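Local structure of metallocarboxypeptidase (Trypanosoma cruzi, 3DWC) at residues I351-E355 and L356-L360; R179-L182 and P183-K187; K281-E284 and T285-V288. The protein probably releases C-terminal amino acids other than proline from peptides, as a metal-dependent M32-family carboxypeptidase that binds cobalt in this crystal. All blocks are in the same frame, centred on the assembly; numbering follows the deposited sequence.

Interaction 1 (I351-E355 and L356-L360); sequences IDADE and LCYPL
Between Asp354 and Tyr358 the chain tightens from a loop into the first turn leading to helix 358-374. Tyr358 N donates to Asp354 O at 3.1 Å, nearly in line with the carbonyl bond (165°), while Cys357 N reaches the same oxygen only weakly. The side chain of Asp354 adds a second acceptor: Cys357 N meets OD2 of Asp354 at 3.0 Å, on the syn side but 34° out of the carboxylate plane, and Leu356 N gives that oxygen a weak second bond. Together these make an Asx motif. The carboxylate can fold back over the turn because CG sits between the backbone N and the carbonyl carbon (chi1 60°); its other oxygen, OD1, is held by Ser345 N. On the Tyr358 side, CB of Ala353 rests 3.8 Å from Tyr358 CD1, and Ala353 O lies at the ring edge, near its plane. Pro359 has no N-H to give, and its CD lies 3.4 Å from Glu355 O. Glu355 extends its side chain to Arg499, Tyr500 and His495 of helix 490-501. The side chain of Tyr358 comes within about 8 Å of the bound cobalt. One good and one weak amide bond to OD2, with Ser345 N on OD1, would probably favour the ionised form of Asp354, and its negative charge would probably interact favourably with the amide end of the helix that follows.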
ATOM      1  N   ILE B 351      23.656 -16.580   4.640  1.00 39.61           N
ATOM      2  CA  ILE B 351      23.311 -15.236   4.059  1.00 39.93           C
ATOM      3  C   ILE B 351      24.501 -14.266   4.061  1.00 39.99           C
ATOM      4  O   ILE B 351      24.492 -13.228   3.380  1.00 40.88           O
ATOM      5  CB  ILE B 351      22.079 -14.534   4.729  1.00 39.96           C
ATOM      6  CG1 ILE B 351      22.264 -14.410   6.244  1.00 41.67           C
ATOM      7  CG2 ILE B 351      20.819 -15.281   4.457  1.00 40.25           C
ATOM      8  CD1 ILE B 351      21.195 -13.531   6.881  1.00 42.09           C
ATOM      9  N   ASP B 352      25.536 -14.587   4.810  1.00 39.21           N
ATOM     10  CA  ASP B 352      26.729 -13.760   4.787  1.00 39.15           C
ATOM     11  C   ASP B 352      27.844 -14.317   3.925  1.00 38.80           C
ATOM     12  O   ASP B 352      28.977 -13.865   4.045  1.00 39.91           O
ATOM     13  CB  ASP B 352      27.279 -13.599   6.214  1.00 39.52           C
ATOM     14  CG  ASP B 352      26.279 -12.948   7.168  1.00 42.37           C
ATOM     15  OD1 ASP B 352      25.373 -12.216   6.685  1.00 44.95           O
ATOM     16  OD2 ASP B 352      26.413 -13.165   8.401  1.00 43.46           O
ATOM     17  N   ALA B 353      27.555 -15.280   3.053  1.00 37.61           N
ATOM     18  CA  ALA B 353      28.630 -16.008   2.382  1.00 36.11           C
ATOM     19  C   ALA B 353      29.064 -15.299   1.113  1.00 35.66           C
ATOM     20  O   ALA B 353      28.249 -14.772   0.421  1.00 33.64           O
ATOM     21  CB  ALA B 353      28.180 -17.454   2.079  1.00 35.45           C
ATOM     22  N   ASP B 354      30.352 -15.342   0.799  1.00 35.54           N
ATOM     23  CA  ASP B 354      30.850 -14.705  -0.407  1.00 36.16           C
ATOM     24  C   ASP B 354      30.522 -15.553  -1.653  1.00 35.16           C
ATOM     25  O   ASP B 354      29.960 -16.632  -1.539  1.00 35.21           O
ATOM     26  CB  ASP B 354      32.353 -14.421  -0.258  1.00 37.72           C
ATOM     27  CG  ASP B 354      33.196 -15.692  -0.023  1.00 38.83           C
ATOM     28  OD1 ASP B 354      33.917 -15.702   0.982  1.00 39.79           O
ATOM     29  OD2 ASP B 354      33.165 -16.660  -0.846  1.00 43.94           O
ATOM     30  N   GLU B 355      30.870 -15.074  -2.845  1.00 34.21           N
ATOM     31  CA  GLU B 355      30.397 -15.693  -4.069  1.00 32.82           C
ATOM     32  C   GLU B 355      30.867 -17.150  -4.166  1.00 32.15           C
ATOM     33  O   GLU B 355      30.177 -18.015  -4.717  1.00 33.00           O
ATOM     34  CB  GLU B 355      30.867 -14.860  -5.291  1.00 33.66           C
ATOM     35  CG  GLU B 355      30.409 -15.397  -6.629  1.00 32.50           C
ATOM     36  CD  GLU B 355      30.925 -14.601  -7.765  1.00 31.78           C
ATOM     37  OE1 GLU B 355      31.871 -13.822  -7.564  1.00 30.92           O
ATOM     38  OE2 GLU B 355      30.354 -14.715  -8.862  1.00 30.56           O
ATOM     39  N   LEU B 356      32.050 -17.436  -3.653  1.00 32.20           N
ATOM     40  CA  LEU B 356      32.646 -18.760  -3.807  1.00 32.00           C
ATOM     41  C   LEU B 356      32.114 -19.780  -2.801  1.00 32.26           C
ATOM     42  O   LEU B 356      31.872 -20.937  -3.151  1.00 32.79           O
ATOM     43  CB  LEU B 356      34.185 -18.645  -3.745  1.00 31.93           C
ATOM     44  CG  LEU B 356      35.063 -19.850  -4.105  1.00 30.78           C
ATOM     45  CD1 LEU B 356      34.950 -20.316  -5.561  1.00 28.25           C
ATOM     46  CD2 LEU B 356      36.525 -19.536  -3.813  1.00 31.46           C
ATOM     47  N   CYS B 357      31.902 -19.343  -1.559  1.00 33.32           N
ATOM     48  CA  CYS B 357      31.495 -20.235  -0.466  1.00 32.54           C
ATOM     49  C   CYS B 357      30.037 -20.539  -0.499  1.00 31.98           C
ATOM     50  O   CYS B 357      29.595 -21.608  -0.099  1.00 32.90           O
ATOM     51  CB  CYS B 357      31.813 -19.600   0.881  1.00 33.62           C
ATOM     52  SG  CYS B 357      33.579 -19.502   1.191  1.00 34.90           S
ATOM     53  N   TYR B 358      29.276 -19.560  -0.942  1.00 32.50           N
ATOM     54  CA  TYR B 358      27.828 -19.638  -0.988  1.00 32.21           C
ATOM     55  C   TYR B 358      27.248 -20.987  -1.532  1.00 31.76           C
ATOM     56  O   TYR B 358      26.445 -21.632  -0.850  1.00 31.66           O
ATOM     57  CB  TYR B 358      27.285 -18.425  -1.739  1.00 32.50           C
ATOM     58  CG  TYR B 358      25.841 -18.170  -1.448  1.00 34.14           C
ATOM     59  CD1 TYR B 358      25.455 -17.142  -0.596  1.00 34.13           C
ATOM     60  CD2 TYR B 358      24.863 -18.995  -1.964  1.00 33.98           C
ATOM     61  CE1 TYR B 358      24.133 -16.924  -0.310  1.00 35.28           C
ATOM     62  CE2 TYR B 358      23.549 -18.772  -1.693  1.00 36.57           C
ATOM     63  CZ  TYR B 358      23.192 -17.745  -0.869  1.00 34.26           C
ATOM     64  OH  TYR B 358      21.875 -17.549  -0.612  1.00 37.31           O
ATOM     65  N   PRO B 359      27.656 -21.424  -2.726  1.00 30.48           N
ATOM     66  CA  PRO B 359      27.133 -22.692  -3.241  1.00 30.29           C
ATOM     67  C   PRO B 359      27.386 -23.914  -2.330  1.00 29.88           C
ATOM     68  O   PRO B 359      26.619 -24.873  -2.375  1.00 29.75           O
ATOM     69  CB  PRO B 359      27.905 -22.872  -4.539  1.00 30.41           C
ATOM     70  CG  PRO B 359      29.080 -22.015  -4.429  1.00 30.74           C
ATOM     71  CD  PRO B 359      28.577 -20.822  -3.687  1.00 31.37           C
ATOM     72  N   LEU B 360      28.467 -23.893  -1.562  1.00 28.52           N
ATOM     73  CA  LEU B 360      28.729 -24.953  -0.614  1.00 29.93           C
ATOM     74  C   LEU B 360      27.633 -25.015   0.488  1.00 29.97           C
ATOM     75  O   LEU B 360      27.203 -26.106   0.863  1.00 31.99           O
ATOM     76  CB  LEU B 360      30.132 -24.804  -0.050  1.00 29.18           C
ATOM     77  CG  LEU B 360      31.186 -25.078  -1.122  1.00 29.80           C
ATOM     78  CD1 LEU B 360      32.574 -24.611  -0.685  1.00 29.18           C
ATOM     79  CD2 LEU B 360      31.188 -26.558  -1.535  1.00 28.13           C
TER

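Interaction 2 (R179-L182 and P183-K187); sequences RSWL and PELLK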
ATOM      1  N   ARG B 179      30.154 -30.862  -6.280  1.00 28.99           N
ATOM      2  CA  ARG B 179      30.846 -31.521  -5.171  1.00 29.61           C
ATOM      3  C   ARG B 179      32.204 -32.069  -5.578  1.00 29.75           C
ATOM      4  O   ARG B 179      33.083 -32.189  -4.716  1.00 31.58           O
ATOM      5  CB  ARG B 179      29.986 -32.659  -4.555  1.00 30.12           C
ATOM      6  CG  ARG B 179      30.406 -33.105  -3.139  1.00 30.14           C
ATOM      7  CD  ARG B 179      29.579 -34.329  -2.585  1.00 31.13           C
ATOM      8  NE  ARG B 179      28.171 -34.082  -2.828  1.00 32.79           N
ATOM      9  CZ  ARG B 179      27.449 -34.638  -3.801  1.00 35.85           C
ATOM     10  NH1 ARG B 179      26.175 -34.277  -3.954  1.00 35.06           N
ATOM     11  NH2 ARG B 179      27.969 -35.566  -4.617  1.00 37.78           N
ATOM     12  N   SER B 180      32.375 -32.424  -6.863  1.00 28.69           N
ATOM     13  CA  SER B 180      33.595 -33.023  -7.351  1.00 28.34           C
ATOM     14  C   SER B 180      34.771 -32.038  -7.413  1.00 28.18           C
ATOM     15  O   SER B 180      35.933 -32.475  -7.398  1.00 27.32           O
ATOM     16  CB  SER B 180      33.374 -33.679  -8.734  1.00 27.56           C
ATOM     17  OG  SER B 180      33.209 -32.705  -9.766  1.00 29.82           O
ATOM     18  N   TRP B 181      34.483 -30.728  -7.493  1.00 28.95           N
ATOM     19  CA  TRP B 181      35.529 -29.685  -7.710  1.00 28.85           C
ATOM     20  C   TRP B 181      35.551 -28.502  -6.731  1.00 28.88           C
ATOM     21  O   TRP B 181      36.641 -27.941  -6.511  1.00 27.41           O
ATOM     22  CB  TRP B 181      35.550 -29.161  -9.173  1.00 29.16           C
ATOM     23  CG  TRP B 181      34.247 -28.604  -9.676  1.00 29.65           C
ATOM     24  CD1 TRP B 181      33.300 -29.263 -10.409  1.00 28.96           C
ATOM     25  CD2 TRP B 181      33.742 -27.272  -9.467  1.00 30.31           C
ATOM     26  NE1 TRP B 181      32.237 -28.425 -10.670  1.00 29.97           N
ATOM     27  CE2 TRP B 181      32.481 -27.204 -10.088  1.00 29.52           C
ATOM     28  CE3 TRP B 181      34.241 -26.133  -8.818  1.00 30.16           C
ATOM     29  CZ2 TRP B 181      31.712 -26.060 -10.066  1.00 29.75           C
ATOM     30  CZ3 TRP B 181      33.484 -25.004  -8.798  1.00 29.51           C
ATOM     31  CH2 TRP B 181      32.228 -24.967  -9.430  1.00 30.09           C
ATOM     32  N   LEU B 182      34.395 -28.138  -6.140  1.00 29.30           N
ATOM     33  CA  LEU B 182      34.276 -26.861  -5.431  1.00 30.03           C
ATOM     34  C   LEU B 182      34.936 -26.852  -4.067  1.00 30.40           C
ATOM     35  O   LEU B 182      35.630 -25.892  -3.776  1.00 31.13           O
ATOM     36  CB  LEU B 182      32.817 -26.346  -5.367  1.00 30.64           C
ATOM     37  CG  LEU B 182      32.545 -24.982  -4.705  1.00 30.05           C
ATOM     38  CD1 LEU B 182      33.526 -23.899  -5.216  1.00 27.97           C
ATOM     39  CD2 LEU B 182      31.096 -24.565  -4.945  1.00 30.20           C
ATOM     40  N   PRO B 183      34.757 -27.914  -3.233  1.00 30.88           N
ATOM     41  CA  PRO B 183      35.536 -27.973  -1.971  1.00 31.09           C
ATOM     42  C   PRO B 183      37.071 -27.828  -2.125  1.00 31.36           C
ATOM     43  O   PRO B 183      37.706 -27.087  -1.353  1.00 30.01           O
ATOM     44  CB  PRO B 183      35.158 -29.335  -1.395  1.00 31.55           C
ATOM     45  CG  PRO B 183      33.745 -29.555  -1.923  1.00 31.85           C
ATOM     46  CD  PRO B 183      33.828 -29.055  -3.340  1.00 30.40           C
ATOM     47  N   GLU B 184      37.659 -28.466  -3.138  1.00 31.18           N
ATOM     48  CA  GLU B 184      39.087 -28.247  -3.392  1.00 31.60           C
ATOM     49  C   GLU B 184      39.421 -26.880  -4.028  1.00 30.76           C
ATOM     50  O   GLU B 184      40.511 -26.337  -3.824  1.00 30.15           O
ATOM     51  CB  GLU B 184      39.676 -29.387  -4.207  1.00 32.38           C
ATOM     52  CG  GLU B 184      39.875 -30.641  -3.374  1.00 34.31           C
ATOM     53  CD  GLU B 184      40.908 -30.447  -2.244  1.00 37.37           C
ATOM     54  OE1 GLU B 184      41.857 -29.634  -2.428  1.00 38.05           O
ATOM     55  OE2 GLU B 184      40.781 -31.127  -1.192  1.00 37.38           O
ATOM     56  N   LEU B 185      38.488 -26.312  -4.761  1.00 30.82           N
ATOM     57  CA  LEU B 185      38.718 -24.996  -5.362  1.00 31.14           C
ATOM     58  C   LEU B 185      38.796 -23.968  -4.253  1.00 31.52           C
ATOM     59  O   LEU B 185      39.635 -23.072  -4.309  1.00 30.78           O
ATOM     60  CB  LEU B 185      37.610 -24.630  -6.333  1.00 31.11           C
ATOM     61  CG  LEU B 185      37.691 -23.234  -6.998  1.00 30.29           C
ATOM     62  CD1 LEU B 185      39.041 -23.063  -7.642  1.00 28.94           C
ATOM     63  CD2 LEU B 185      36.608 -23.046  -8.020  1.00 29.57           C
ATOM     64  N   LEU B 186      37.906 -24.100  -3.266  1.00 31.68           N
ATOM     65  CA  LEU B 186      37.882 -23.185  -2.144  1.00 32.52           C
ATOM     66  C   LEU B 186      39.245 -23.224  -1.414  1.00 33.08           C
ATOM     67  O   LEU B 186      39.870 -22.177  -1.157  1.00 32.48           O
ATOM     68  CB  LEU B 186      36.712 -23.493  -1.205  1.00 31.68           C
ATOM     69  CG  LEU B 186      36.726 -22.738   0.137  1.00 32.15           C
ATOM     70  CD1 LEU B 186      36.859 -21.181  -0.047  1.00 30.04           C
ATOM     71  CD2 LEU B 186      35.475 -23.065   0.947  1.00 33.18           C
ATOM     72  N   LYS B 187      39.711 -24.432  -1.128  1.00 34.38           N
ATOM     73  CA  LYS B 187      40.960 -24.624  -0.420  1.00 34.61           C
ATOM     74  C   LYS B 187      42.128 -24.071  -1.207  1.00 34.83           C
ATOM     75  O   LYS B 187      43.022 -23.485  -0.629  1.00 35.11           O
ATOM     76  CB  LYS B 187      41.193 -26.090  -0.144  1.00 35.76           C
ATOM     77  CG  LYS B 187      40.221 -26.777   0.813  1.00 35.94           C
ATOM     78  CD  LYS B 187      40.874 -28.071   1.330  1.00 37.06           C
ATOM     79  CE  LYS B 187      39.920 -29.157   1.925  1.00 39.39           C
ATOM     80  NZ  LYS B 187      38.453 -28.817   2.105  1.00 41.49           N
TER
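Leu182 and Pro183 form the joint of a proline kink inside helix 168-196, a worked case of how a helix survives the loss of a donor. Pro183 has no N-H, and in place of a hydrogen bond its ring CD stands 3.5 Å from Arg179 O. Glu184 N also lacks a bond to the preceding turn. Bonding resumes with a bent bond in which Leu185 N donates to Trp181 O (3.0 Å, 137°), lying in the carbonyl plane, and a straighter one follows as Leu186 N donates to Leu182 O (2.9 Å). Pro183 O receives a weak bond from Lys187 N. Several polar side-chain atoms before the kink have partners outside the two segments: Trp181 NE1 donates to Asn177 OD1, Ser180 OG is bonded to Asn177 O, and Arg179 NH1 makes a salt bridge with Glu367 of helix 358-374. The apolar side chains turn to neighbouring helices, with Trp181 and Leu185 lying side by side against helix 490-501. With CG between the backbone N and the carbonyl carbon (chi1 56°), the indole turns NE1 back toward Asn177 and its six-membered ring toward Leu185. Leu182 CB covers one indole face near its rim, and Leu185 CD2 meets the ring edge 3.8 Å from Trp181 CZ3.

Interaction 3 (K281-E284 and T285-V288); sequences KGFE and TQPV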
ATOM      1  N   LYS B 281       4.368 -10.111 -24.639  1.00 34.99           N
ATOM      2  CA  LYS B 281       3.472  -8.974 -24.797  1.00 34.92           C
ATOM      3  C   LYS B 281       2.092  -9.490 -25.252  1.00 34.32           C
ATOM      4  O   LYS B 281       1.969 -10.433 -26.052  1.00 34.04           O
ATOM      5  CB  LYS B 281       4.082  -7.944 -25.777  1.00 35.47           C
ATOM      6  CG  LYS B 281       3.164  -6.713 -26.080  1.00 37.16           C
ATOM      7  CD  LYS B 281       3.063  -6.452 -27.628  1.00 37.92           C
ATOM      8  CE  LYS B 281       1.580  -6.270 -28.117  1.00 41.43           C
ATOM      9  NZ  LYS B 281       1.247  -7.059 -29.397  1.00 41.02           N
ATOM     10  N   GLY B 282       1.058  -8.881 -24.702  1.00 34.32           N
ATOM     11  CA  GLY B 282      -0.316  -9.215 -25.044  1.00 34.45           C
ATOM     12  C   GLY B 282      -0.872 -10.291 -24.128  1.00 34.30           C
ATOM     13  O   GLY B 282      -2.027 -10.674 -24.264  1.00 34.73           O
ATOM     14  N   PHE B 283      -0.050 -10.781 -23.206  1.00 34.21           N
ATOM     15  CA  PHE B 283      -0.471 -11.785 -22.232  1.00 33.49           C
ATOM     16  C   PHE B 283      -0.270 -11.322 -20.801  1.00 33.30           C
ATOM     17  O   PHE B 283      -0.123 -12.122 -19.877  1.00 32.40           O
ATOM     18  CB  PHE B 283       0.286 -13.067 -22.498  1.00 32.64           C
ATOM     19  CG  PHE B 283      -0.221 -13.823 -23.710  1.00 31.78           C
ATOM     20  CD1 PHE B 283       0.266 -13.553 -24.991  1.00 32.12           C
ATOM     21  CD2 PHE B 283      -1.184 -14.818 -23.555  1.00 31.80           C
ATOM     22  CE1 PHE B 283      -0.181 -14.262 -26.077  1.00 30.50           C
ATOM     23  CE2 PHE B 283      -1.644 -15.541 -24.631  1.00 32.93           C
ATOM     24  CZ  PHE B 283      -1.154 -15.258 -25.910  1.00 31.31           C
ATOM     25  N   GLU B 284      -0.334 -10.012 -20.610  1.00 33.63           N
ATOM     26  CA  GLU B 284       0.139  -9.394 -19.354  1.00 33.67           C
ATOM     27  C   GLU B 284      -0.554  -9.881 -18.065  1.00 33.12           C
ATOM     28  O   GLU B 284       0.110 -10.052 -17.038  1.00 34.10           O
ATOM     29  CB  GLU B 284       0.065  -7.861 -19.468  1.00 33.91           C
ATOM     30  CG  GLU B 284       1.119  -7.284 -20.403  1.00 35.68           C
ATOM     31  CD  GLU B 284       0.704  -7.244 -21.860  1.00 37.11           C
ATOM     32  OE1 GLU B 284       1.577  -6.932 -22.680  1.00 43.46           O
ATOM     33  OE2 GLU B 284      -0.464  -7.523 -22.209  1.00 36.20           O
ATOM     34  N   THR B 285      -1.845 -10.163 -18.133  1.00 32.13           N
ATOM     35  CA  THR B 285      -2.625 -10.600 -16.943  1.00 32.04           C
ATOM     36  C   THR B 285      -2.750 -12.143 -16.824  1.00 31.87           C
ATOM     37  O   THR B 285      -3.517 -12.652 -16.001  1.00 32.43           O
ATOM     38  CB  THR B 285      -4.038 -10.035 -17.029  1.00 32.50           C
ATOM     39  OG1 THR B 285      -4.738 -10.679 -18.108  1.00 32.34           O
ATOM     40  CG2 THR B 285      -4.000  -8.509 -17.272  1.00 30.46           C
ATOM     41  N   GLN B 286      -1.952 -12.864 -17.617  1.00 30.82           N
ATOM     42  CA  GLN B 286      -1.999 -14.315 -17.729  1.00 30.28           C
ATOM     43  C   GLN B 286      -0.765 -15.018 -17.177  1.00 30.09           C
ATOM     44  O   GLN B 286       0.339 -14.438 -17.150  1.00 29.48           O
ATOM     45  CB  GLN B 286      -2.106 -14.680 -19.217  1.00 30.03           C
ATOM     46  CG  GLN B 286      -3.367 -14.137 -19.899  1.00 29.18           C
ATOM     47  CD  GLN B 286      -4.626 -14.727 -19.330  1.00 26.12           C
ATOM     48  OE1 GLN B 286      -4.777 -15.953 -19.287  1.00 25.14           O
ATOM     49  NE2 GLN B 286      -5.564 -13.855 -18.899  1.00 24.50           N
ATOM     50  N   PRO B 287      -0.914 -16.309 -16.846  1.00 30.01           N
ATOM     51  CA  PRO B 287       0.154 -17.014 -16.200  1.00 30.70           C
ATOM     52  C   PRO B 287       1.360 -17.351 -17.111  1.00 31.51           C
ATOM     53  O   PRO B 287       2.418 -17.678 -16.594  1.00 31.61           O
ATOM     54  CB  PRO B 287      -0.554 -18.248 -15.637  1.00 30.85           C
ATOM     55  CG  PRO B 287      -1.628 -18.512 -16.579  1.00 30.43           C
ATOM     56  CD  PRO B 287      -2.083 -17.184 -17.062  1.00 30.99           C
ATOM     57  N   VAL B 288       1.220 -17.240 -18.437  1.00 31.90           N
ATOM     58  CA  VAL B 288       2.379 -17.371 -19.336  1.00 31.95           C
ATOM     59  C   VAL B 288       3.307 -16.133 -19.268  1.00 33.06           C
ATOM     60  O   VAL B 288       4.494 -16.219 -19.558  1.00 32.34           O
ATOM     61  CB  VAL B 288       1.935 -17.593 -20.772  1.00 31.18           C
ATOM     62  CG1 VAL B 288       1.365 -16.313 -21.380  1.00 29.96           C
ATOM     63  CG2 VAL B 288       3.126 -18.192 -21.615  1.00 30.02           C
TER
HETATM   64  O   HOH W   1       0.663 -12.356 -15.113  1.00 23.83           O
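Phe283 and Gln286 are the ends of a type I beta turn in the loop between helices 259-276 and 294-309, its closing bond running from Gln286 N to Phe283 O at 3.0 Å. The side chain of Gln286 starts beside that bond, with CB 3.3 Å from Phe283 O. Gln286 CG follows, 3.8 Å from Phe283 O, with Phe283 CD2 more distant at 4.3 Å and met obliquely. CG lies beside the backbone N, and a bend at chi2 (-64°) then carries the amide away from the turn, where both ends are satisfied: OE1 accepts from Asn83 ND2 of helix 78-95, and NE2 donates to Glu10 O of helix 3-32. One buried glutamine thereby ties the loop to two helices. Val288 supplies the apolar part of the contact, its CG1 resting 3.6 Å from Phe283 CB and 3.7 Å from Phe283 CD2, oblique to the ring. Thr285 OG1 is bonded to Thr14 OG1, a further link to helix 3-32. A water lies within hydrogen-bonding distance of the carbonyls of Glu284 and Gln286. Glu284, bent at its second torsion, curls back to the chain before the turn: Gly282 N meets its OE1 at 2.9 Å, almost straight (176°), from above the carboxylate plane.

From the N terminus the chain meets interaction 2 first, in helix 168-196, then interaction 3 in the loop at 281-288, and last interaction 1 at the entry to helix 358-374. Each joins two adjoining segments, so none closes a long loop; interaction 3 closes a four-residue turn, and the three follow in series without nesting or crossing. Interactions 1 and 2 nevertheless meet in space: Pro359 CG packs 3.3 Å from Leu182 CD2, and Leu360 lies against Leu186, joining helix 358-374 to the kinked helix. Interaction 3 stands on the opposite side of the chain's centre, its centre about 35 Å from that of interaction 1, in the loop linking the two helices that carry the cobalt ligands.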